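PDB 3SIM: protein, Family 18 Chitinase from Crocus vernus, which probably hydrolyses the beta-1,4 linkages between N-acetylglucosamine units of chitin. Local coordinates for residues A[18-23]-A[264-269]; A[198-203]-A[239-244]. All coordinates share one frame; numbering follows the deposited sequence.

How the contacts relate
Both contacts lie in the outer layer of the TIM barrel, about 23 Å apart between centres and without touching; along the chain, contact 2 falls inside the loop that contact 1 closes. Contact 1 joins the connection between strands 2-7 and 28-37, near the start of the chain, to the last helix, 264-274, whereas contact 2 packs helix 196-209 on the following barrel helix, 230-243. That second helix also touches helix 264-274, through Phe235. Contact 1 is buried but small, resting on the hydrocarbon part of a glutamate whose carboxylate is hydrogen-bonded elsewhere. Contact 2, only partly buried, is the larger, a leucine and tyrosine interface with a CH-pi contact.

Contact 1. Residues A[18-23]-A[264-269]; sequences SDVPIN and RYEEEA
Pro21 and Val20 meet the hydrocarbon part of Glu266, not its carboxylate. Pro21 CG lies 4.4 Å from Glu266 CB, and Val20 CG1 lies 4.4 Å from Glu266 CG, so two apolar side chains rest along successive carbons of one acid. Glu267 CB flanks the proline ring just beyond contact, 4.6 Å from Pro21 CG. These are loose van der Waals approaches, and the backbones come close as well: Pro21 CA and Glu267 CA are 6.3 Å apart. Proline suits this place because it offers a compact apolar ring that restrains its own phi, and no N-H needing a partner beside the helix.

The bend in Glu266 separates its two roles. With chi2 at 85°, the chain folds at its CB-CG bond and carries the carboxylate away from Val20; its OE1 is hydrogen-bonded to Ser258 OG. Phe263, just before the helix, touches both Val20 and Pro21 and extends the apolar patch. The extended backbone of the loop sends Ile22 the other way, onto Phe29 and Phe31 of strand 28-37, while Ala269 and Tyr265 of the helix face helix 230-243, where Tyr265 OH is hydrogen-bonded to Asp231. The contact thus ties the connection between the first two barrel strands to the C-terminal helix of the TIM barrel, bringing together chain regions 241 residues apart.

Glu266 is buried, and its OE1 lies close to Glu5 OE2 of strand 2-7. Such a pair of acids would probably favour a proton on one of them, while the Ser258 bond and the nearby start of the helix would ease any remaining negative charge; Val20 and Pro21 add apolar cover to its hydrocarbon part.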
ATOM      1  N   SER A  18      -0.870 -10.445 -15.131  1.00 14.61           N
ATOM      2  CA  SER A  18      -1.019 -11.823 -15.543  1.00 15.44           C
ATOM      3  C   SER A  18       0.185 -12.709 -15.221  1.00 16.22           C
ATOM      4  O   SER A  18       0.085 -13.875 -15.288  1.00 16.05           O
ATOM      5  CB  SER A  18      -1.464 -11.970 -16.989  1.00 15.76           C
ATOM      6  OG  SER A  18      -0.476 -11.614 -17.878  1.00 18.24           O
ATOM      7  N   ASP A  19       1.320 -12.118 -14.937  1.00 15.05           N
ATOM      8  CA  ASP A  19       2.433 -12.853 -14.433  1.00 14.53           C
ATOM      9  C   ASP A  19       2.256 -13.382 -12.979  1.00 13.72           C
ATOM     10  O   ASP A  19       2.917 -14.273 -12.573  1.00 12.79           O
ATOM     11  CB  ASP A  19       3.742 -12.103 -14.582  1.00 15.44           C
ATOM     12  CG  ASP A  19       4.142 -11.849 -16.020  1.00 17.64           C
ATOM     13  OD1 ASP A  19       3.787 -12.549 -16.935  1.00 16.91           O
ATOM     14  OD2 ASP A  19       4.820 -10.911 -16.194  1.00 20.58           O
ATOM     15  N   VAL A  20       1.421 -12.733 -12.198  1.00 13.24           N
ATOM     16  CA  VAL A  20       1.264 -13.040 -10.800  1.00 12.66           C
ATOM     17  C   VAL A  20       0.204 -14.110 -10.514  1.00 13.14           C
ATOM     18  O   VAL A  20      -0.899 -13.953 -10.832  1.00 13.03           O
ATOM     19  CB  VAL A  20       1.025 -11.756  -9.968  1.00 12.38           C
ATOM     20  CG1 VAL A  20       0.819 -12.088  -8.529  1.00 11.42           C
ATOM     21  CG2 VAL A  20       2.142 -10.795 -10.146  1.00  9.68           C
ATOM     22  N   PRO A  21       0.589 -15.175  -9.831  1.00 13.57           N
ATOM     23  CA  PRO A  21      -0.362 -16.216  -9.445  1.00 14.40           C
ATOM     24  C   PRO A  21      -1.495 -15.677  -8.562  1.00 14.30           C
ATOM     25  O   PRO A  21      -1.274 -15.073  -7.562  1.00 14.61           O
ATOM     26  CB  PRO A  21       0.485 -17.213  -8.664  1.00 14.98           C
ATOM     27  CG  PRO A  21       1.780 -16.642  -8.520  1.00 16.52           C
ATOM     28  CD  PRO A  21       1.911 -15.401  -9.251  1.00 14.33           C
ATOM     29  N   ILE A  22      -2.708 -15.925  -8.992  1.00 13.41           N
ATOM     30  CA  ILE A  22      -3.889 -15.538  -8.295  1.00 13.43           C
ATOM     31  C   ILE A  22      -4.704 -16.784  -7.873  1.00 14.73           C
ATOM     32  O   ILE A  22      -5.250 -17.456  -8.690  1.00 15.80           O
ATOM     33  CB  ILE A  22      -4.770 -14.589  -9.184  1.00 12.92           C
ATOM     34  CG1 ILE A  22      -4.028 -13.282  -9.539  1.00 11.81           C
ATOM     35  CG2 ILE A  22      -6.059 -14.329  -8.556  1.00 10.65           C
ATOM     36  CD1 ILE A  22      -4.567 -12.550 -10.667  1.00  8.91           C
ATOM     37  N   ASN A  23      -4.780 -16.996  -6.578  1.00 14.08           N
ATOM     38  CA  ASN A  23      -5.513 -18.082  -6.000  1.00 13.53           C
ATOM     39  C   ASN A  23      -7.007 -17.765  -5.965  1.00 13.35           C
ATOM     40  O   ASN A  23      -7.403 -16.888  -5.295  1.00 13.51           O
ATOM     41  CB  ASN A  23      -5.017 -18.350  -4.591  1.00 13.43           C
ATOM     42  CG  ASN A  23      -5.582 -19.654  -3.981  1.00 15.26           C
ATOM     43  OD1 ASN A  23      -4.862 -20.411  -3.412  1.00 17.07           O
ATOM     44  ND2 ASN A  23      -6.836 -19.822  -4.041  1.00 10.40           N
ATOM     45  N   ARG A 264       7.163 -17.569  -5.888  1.00  9.40           N
ATOM     46  CA  ARG A 264       6.957 -18.668  -4.984  1.00 10.77           C
ATOM     47  C   ARG A 264       6.271 -18.207  -3.673  1.00 10.29           C
ATOM     48  O   ARG A 264       5.395 -18.826  -3.200  1.00 11.64           O
ATOM     49  CB  ARG A 264       8.219 -19.477  -4.744  1.00 11.92           C
ATOM     50  CG  ARG A 264       9.071 -19.085  -3.669  1.00 13.84           C
ATOM     51  CD  ARG A 264       9.709 -20.286  -3.002  1.00 19.61           C
ATOM     52  NE  ARG A 264      10.741 -20.881  -3.809  1.00 19.34           N
ATOM     53  CZ  ARG A 264      10.953 -22.181  -3.948  1.00 15.69           C
ATOM     54  NH1 ARG A 264      10.242 -23.063  -3.327  1.00 14.73           N
ATOM     55  NH2 ARG A 264      11.898 -22.553  -4.721  1.00 17.02           N
ATOM     56  N   TYR A 265       6.676 -17.066  -3.181  1.00  9.75           N
ATOM     57  CA  TYR A 265       6.120 -16.504  -1.977  1.00 10.32           C
ATOM     58  C   TYR A 265       4.632 -16.082  -2.075  1.00 10.04           C
ATOM     59  O   TYR A 265       3.886 -16.352  -1.254  1.00 11.26           O
ATOM     60  CB  TYR A 265       7.088 -15.548  -1.283  1.00  9.06           C
ATOM     61  CG  TYR A 265       8.467 -16.211  -0.973  1.00 11.46           C
ATOM     62  CD1 TYR A 265       8.578 -17.298  -0.098  1.00 10.90           C
ATOM     63  CD2 TYR A 265       9.631 -15.759  -1.568  1.00  9.73           C
ATOM     64  CE1 TYR A 265       9.800 -17.877   0.166  1.00 12.59           C
ATOM     65  CE2 TYR A 265      10.851 -16.330  -1.286  1.00  9.63           C
ATOM     66  CZ  TYR A 265      10.942 -17.383  -0.447  1.00  8.98           C
ATOM     67  OH  TYR A 265      12.173 -17.887  -0.236  1.00 14.44           O
ATOM     68  N   GLU A 266       4.269 -15.457  -3.190  1.00  9.63           N
ATOM     69  CA  GLU A 266       2.873 -15.126  -3.449  1.00  9.75           C
ATOM     70  C   GLU A 266       2.002 -16.383  -3.405  1.00 10.34           C
ATOM     71  O   GLU A 266       0.925 -16.383  -2.808  1.00  9.85           O
ATOM     72  CB  GLU A 266       2.729 -14.432  -4.805  1.00  8.99           C
ATOM     73  CG  GLU A 266       3.050 -12.946  -4.778  1.00 10.54           C
ATOM     74  CD  GLU A 266       4.531 -12.667  -4.942  1.00 10.59           C
ATOM     75  OE1 GLU A 266       4.909 -11.480  -5.014  1.00 11.25           O
ATOM     76  OE2 GLU A 266       5.317 -13.637  -4.997  1.00  6.50           O
ATOM     77  N   GLU A 267       2.490 -17.450  -4.028  1.00  9.71           N
ATOM     78  CA  GLU A 267       1.770 -18.716  -4.071  1.00 11.39           C
ATOM     79  C   GLU A 267       1.688 -19.376  -2.696  1.00 10.59           C
ATOM     80  O   GLU A 267       0.680 -19.999  -2.362  1.00 11.30           O
ATOM     81  CB  GLU A 267       2.426 -19.670  -5.071  1.00 11.36           C
ATOM     82  CG  GLU A 267       1.624 -20.932  -5.343  1.00 16.98           C
ATOM     83  CD  GLU A 267       2.317 -21.863  -6.318  1.00 20.34           C
ATOM     84  N   GLU A 268       2.746 -19.241  -1.903  1.00 10.41           N
ATOM     85  CA  GLU A 268       2.774 -19.856  -0.602  1.00  9.55           C
ATOM     86  C   GLU A 268       1.811 -19.193   0.392  1.00  9.33           C
ATOM     87  O   GLU A 268       1.143 -19.821   1.122  1.00  9.69           O
ATOM     88  CB  GLU A 268       4.197 -19.934  -0.038  1.00  9.79           C
ATOM     89  CG  GLU A 268       4.317 -20.568   1.366  1.00 11.91           C
ATOM     90  CD  GLU A 268       5.769 -20.855   1.899  1.00 16.51           C
ATOM     91  OE1 GLU A 268       5.943 -21.659   2.784  1.00 17.61           O
ATOM     92  OE2 GLU A 268       6.700 -20.245   1.461  1.00 17.02           O
ATOM     93  N   ALA A 269       1.840 -17.894   0.395  1.00  9.08           N
ATOM     94  CA  ALA A 269       1.026 -17.069   1.256  1.00  9.16           C
ATOM     95  C   ALA A 269      -0.491 -17.117   1.016  1.00  8.33           C
ATOM     96  O   ALA A 269      -1.229 -17.194   1.920  1.00  9.17           O
ATOM     97  CB  ALA A 269       1.523 -15.711   1.231  1.00  8.74           C
TER

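Contact 2. Residues A[198-203]-A[239-244]; sequences KFLGYY and TSLKNK
Leu241 reaches from helix 230-243 to Leu200 and Tyr203 of helix 196-209, two successive outer helices of the TIM barrel joined through strand 215-220. The axes of the two short segments approach to 11.5 Å at their closest, with 48° between their directions, a wide spacing that branched and aromatic side chains can bridge.

The aliphatic contact is between the leucines, whose side chains slide past each other in opposite directions. Leu200 CD2 meets Leu241 CD2 at 3.8 Å, and Ala237, one turn earlier on the second helix, also touches Leu200.

The aromatic contact is a CH-pi interaction. Leu241 CD1 sits over one face of the Tyr203 ring, 4.1 Å from its centroid and 16° off the normal, while CD2, the other methyl of the same leucine, lies 3.9 Å from Tyr203 CD1. One forked side chain therefore serves both neighbours. Tyr203 presents its ring here because its CG stands anti to the backbone N (chi1 178°), and tyrosine suits the place by joining a flat apolar face to a polar end. Beneath both helices, Ile217 of strand 215-220 touches Tyr203 and Leu241.

The polar part lies at the far end of the ring, where Tyr203 OH is hydrogen-bonded to Val215 O at the start of that strand. A leucine in place of Tyr203 would probably leave Val215 O without this mate and deprive Leu241 CD1 of its aromatic face.

At the more exposed side, the small Ser240 allows the second methyl of Leu200 to approach: Leu200 CD1 lies 4.2 Å from Ser240 CB.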
ATOM      1  N   LYS A 198       9.535 -11.757  18.881  1.00 16.00           N
ATOM      2  CA  LYS A 198       9.598 -10.338  18.705  1.00 15.58           C
ATOM      3  C   LYS A 198       8.621  -9.816  17.630  1.00 14.12           C
ATOM      4  O   LYS A 198       7.985  -8.850  17.839  1.00 14.52           O
ATOM      5  CB  LYS A 198      11.013  -9.895  18.437  1.00 16.25           C
ATOM      6  CG  LYS A 198      11.881  -9.825  19.659  1.00 17.94           C
ATOM      7  CD  LYS A 198      13.254  -9.482  19.345  1.00 18.30           C
ATOM      8  CE  LYS A 198      14.168  -9.752  20.557  1.00 22.56           C
ATOM      9  NZ  LYS A 198      15.450  -9.288  20.337  1.00 17.70           N
ATOM     10  N   PHE A 199       8.487 -10.542  16.529  1.00 13.26           N
ATOM     11  CA  PHE A 199       7.550 -10.173  15.512  1.00 12.10           C
ATOM     12  C   PHE A 199       6.150 -10.137  16.094  1.00 11.31           C
ATOM     13  O   PHE A 199       5.494  -9.191  15.922  1.00 10.14           O
ATOM     14  CB  PHE A 199       7.614 -11.116  14.326  1.00 11.25           C
ATOM     15  CG  PHE A 199       6.639 -10.815  13.218  1.00 10.28           C
ATOM     16  CD1 PHE A 199       7.067 -10.207  12.069  1.00 12.40           C
ATOM     17  CD2 PHE A 199       5.337 -11.215  13.267  1.00 11.60           C
ATOM     18  CE1 PHE A 199       6.193  -9.950  11.034  1.00 13.53           C
ATOM     19  CE2 PHE A 199       4.503 -11.007  12.247  1.00 11.87           C
ATOM     20  CZ  PHE A 199       4.919 -10.369  11.139  1.00 11.39           C
ATOM     21  N   LEU A 200       5.784 -11.158  16.841  1.00 11.17           N
ATOM     22  CA  LEU A 200       4.494 -11.204  17.479  1.00 11.23           C
ATOM     23  C   LEU A 200       4.316 -10.024  18.467  1.00 11.68           C
ATOM     24  O   LEU A 200       3.276  -9.475  18.534  1.00 10.76           O
ATOM     25  CB  LEU A 200       4.204 -12.576  18.104  1.00 11.17           C
ATOM     26  CG  LEU A 200       4.040 -13.790  17.171  1.00 12.75           C
ATOM     27  CD1 LEU A 200       4.184 -15.112  17.859  1.00 15.28           C
ATOM     28  CD2 LEU A 200       2.788 -13.749  16.395  1.00 10.75           C
ATOM     29  N   GLY A 201       5.360  -9.672  19.201  1.00 11.52           N
ATOM     30  CA  GLY A 201       5.350  -8.480  20.025  1.00 12.33           C
ATOM     31  C   GLY A 201       5.139  -7.189  19.218  1.00 12.07           C
ATOM     32  O   GLY A 201       4.395  -6.335  19.599  1.00 10.60           O
ATOM     33  N   TYR A 202       5.776  -7.115  18.073  1.00 11.80           N
ATOM     34  CA  TYR A 202       5.583  -5.974  17.172  1.00 11.97           C
ATOM     35  C   TYR A 202       4.146  -5.896  16.641  1.00 11.27           C
ATOM     36  O   TYR A 202       3.601  -4.859  16.594  1.00 11.56           O
ATOM     37  CB  TYR A 202       6.618  -5.887  16.039  1.00 11.88           C
ATOM     38  CG  TYR A 202       8.067  -5.690  16.461  1.00 13.80           C
ATOM     39  CD1 TYR A 202       8.410  -4.945  17.581  1.00 15.09           C
ATOM     40  CD2 TYR A 202       9.079  -6.284  15.762  1.00 14.63           C
ATOM     41  CE1 TYR A 202       9.708  -4.803  17.968  1.00 13.44           C
ATOM     42  CE2 TYR A 202      10.365  -6.147  16.144  1.00 16.63           C
ATOM     43  CZ  TYR A 202      10.679  -5.403  17.236  1.00 15.95           C
ATOM     44  OH  TYR A 202      11.962  -5.279  17.564  1.00 17.20           O
ATOM     45  N   TYR A 203       3.584  -7.026  16.266  1.00  9.26           N
ATOM     46  CA  TYR A 203       2.223  -7.092  15.819  1.00 10.07           C
ATOM     47  C   TYR A 203       1.225  -6.634  16.882  1.00 10.67           C
ATOM     48  O   TYR A 203       0.405  -5.826  16.607  1.00  8.97           O
ATOM     49  CB  TYR A 203       1.795  -8.480  15.314  1.00  9.69           C
ATOM     50  CG  TYR A 203       0.341  -8.428  14.933  1.00 11.32           C
ATOM     51  CD1 TYR A 203      -0.651  -8.716  15.820  1.00 10.57           C
ATOM     52  CD2 TYR A 203      -0.028  -7.932  13.718  1.00 11.28           C
ATOM     53  CE1 TYR A 203      -1.952  -8.560  15.474  1.00 13.57           C
ATOM     54  CE2 TYR A 203      -1.298  -7.785  13.355  1.00 12.18           C
ATOM     55  CZ  TYR A 203      -2.280  -8.092  14.211  1.00 16.81           C
ATOM     56  OH  TYR A 203      -3.547  -7.937  13.818  1.00 20.95           O
ATOM     57  N   THR A 239       0.928 -18.307  11.610  1.00  9.42           N
ATOM     58  CA  THR A 239       0.148 -19.397  12.144  1.00 11.65           C
ATOM     59  C   THR A 239      -0.420 -19.133  13.559  1.00 11.61           C
ATOM     60  O   THR A 239      -1.541 -19.354  13.756  1.00 11.74           O
ATOM     61  CB  THR A 239       0.883 -20.759  12.056  1.00 11.79           C
ATOM     62  OG1 THR A 239       1.035 -21.136  10.720  1.00 11.10           O
ATOM     63  CG2 THR A 239       0.136 -21.855  12.776  1.00 14.68           C
ATOM     64  N   SER A 240       0.379 -18.574  14.459  1.00 11.87           N
ATOM     65  CA  SER A 240      -0.084 -18.183  15.772  1.00 11.57           C
ATOM     66  C   SER A 240      -1.183 -17.112  15.670  1.00 12.22           C
ATOM     67  O   SER A 240      -2.185 -17.220  16.335  1.00 12.65           O
ATOM     68  CB  SER A 240       1.035 -17.646  16.642  1.00 12.37           C
ATOM     69  OG  SER A 240       1.979 -18.600  16.930  0.50 12.51           O
ATOM     70  N   LEU A 241      -0.974 -16.132  14.801  1.00 10.26           N
ATOM     71  CA  LEU A 241      -1.964 -15.146  14.569  1.00 10.66           C
ATOM     72  C   LEU A 241      -3.273 -15.739  14.040  1.00 10.53           C
ATOM     73  O   LEU A 241      -4.290 -15.381  14.515  1.00 10.75           O
ATOM     74  CB  LEU A 241      -1.420 -14.031  13.705  1.00  9.89           C
ATOM     75  CG  LEU A 241      -0.372 -13.095  14.295  1.00 12.79           C
ATOM     76  CD1 LEU A 241       0.051 -12.001  13.361  1.00 11.64           C
ATOM     77  CD2 LEU A 241      -0.760 -12.567  15.645  1.00 10.34           C
ATOM     78  N   LYS A 242      -3.191 -16.663  13.105  1.00 11.08           N
ATOM     79  CA  LYS A 242      -4.358 -17.305  12.549  1.00 11.55           C
ATOM     80  C   LYS A 242      -5.200 -18.091  13.621  1.00 11.38           C
ATOM     81  O   LYS A 242      -6.356 -17.873  13.707  1.00 10.68           O
ATOM     82  CB  LYS A 242      -3.951 -18.191  11.379  1.00 11.77           C
ATOM     83  CG  LYS A 242      -5.045 -18.648  10.454  1.00 14.08           C
ATOM     84  CD  LYS A 242      -4.462 -19.361   9.265  1.00 16.74           C
ATOM     85  CE  LYS A 242      -5.509 -20.090   8.474  1.00 25.35           C
ATOM     86  NZ  LYS A 242      -4.988 -21.097   7.580  1.00 29.32           N
ATOM     87  N   ASN A 243      -4.539 -18.868  14.459  1.00 11.35           N
ATOM     88  CA  ASN A 243      -5.117 -19.670  15.537  1.00 11.87           C
ATOM     89  C   ASN A 243      -5.839 -18.805  16.577  1.00 12.97           C
ATOM     90  O   ASN A 243      -6.784 -19.191  17.159  1.00 11.75           O
ATOM     91  CB  ASN A 243      -4.061 -20.567  16.187  1.00 11.79           C
ATOM     92  CG  ASN A 243      -3.557 -21.698  15.255  1.00 12.92           C
ATOM     93  OD1 ASN A 243      -4.173 -22.057  14.315  1.00 12.69           O
ATOM     94  ND2 ASN A 243      -2.441 -22.268  15.604  1.00 15.12           N
ATOM     95  N   LYS A 244      -5.314 -17.614  16.771  1.00 13.70           N
ATOM     96  CA  LYS A 244      -5.857 -16.649  17.671  1.00 15.71           C
ATOM     97  C   LYS A 244      -7.004 -15.754  17.129  1.00 15.22           C
ATOM     98  O   LYS A 244      -7.537 -15.002  17.818  1.00 15.37           O
ATOM     99  CB  LYS A 244      -4.720 -15.862  18.326  1.00 17.00           C
ATOM    100  CG  LYS A 244      -3.986 -16.606  19.358  1.00 19.35           C
ATOM    101  CD  LYS A 244      -2.599 -16.247  19.354  1.00 27.33           C
ATOM    102  CE  LYS A 244      -2.383 -14.961  19.957  1.00 26.51           C
ATOM    103  NZ  LYS A 244      -2.498 -14.002  19.020  1.00 31.41           N
TER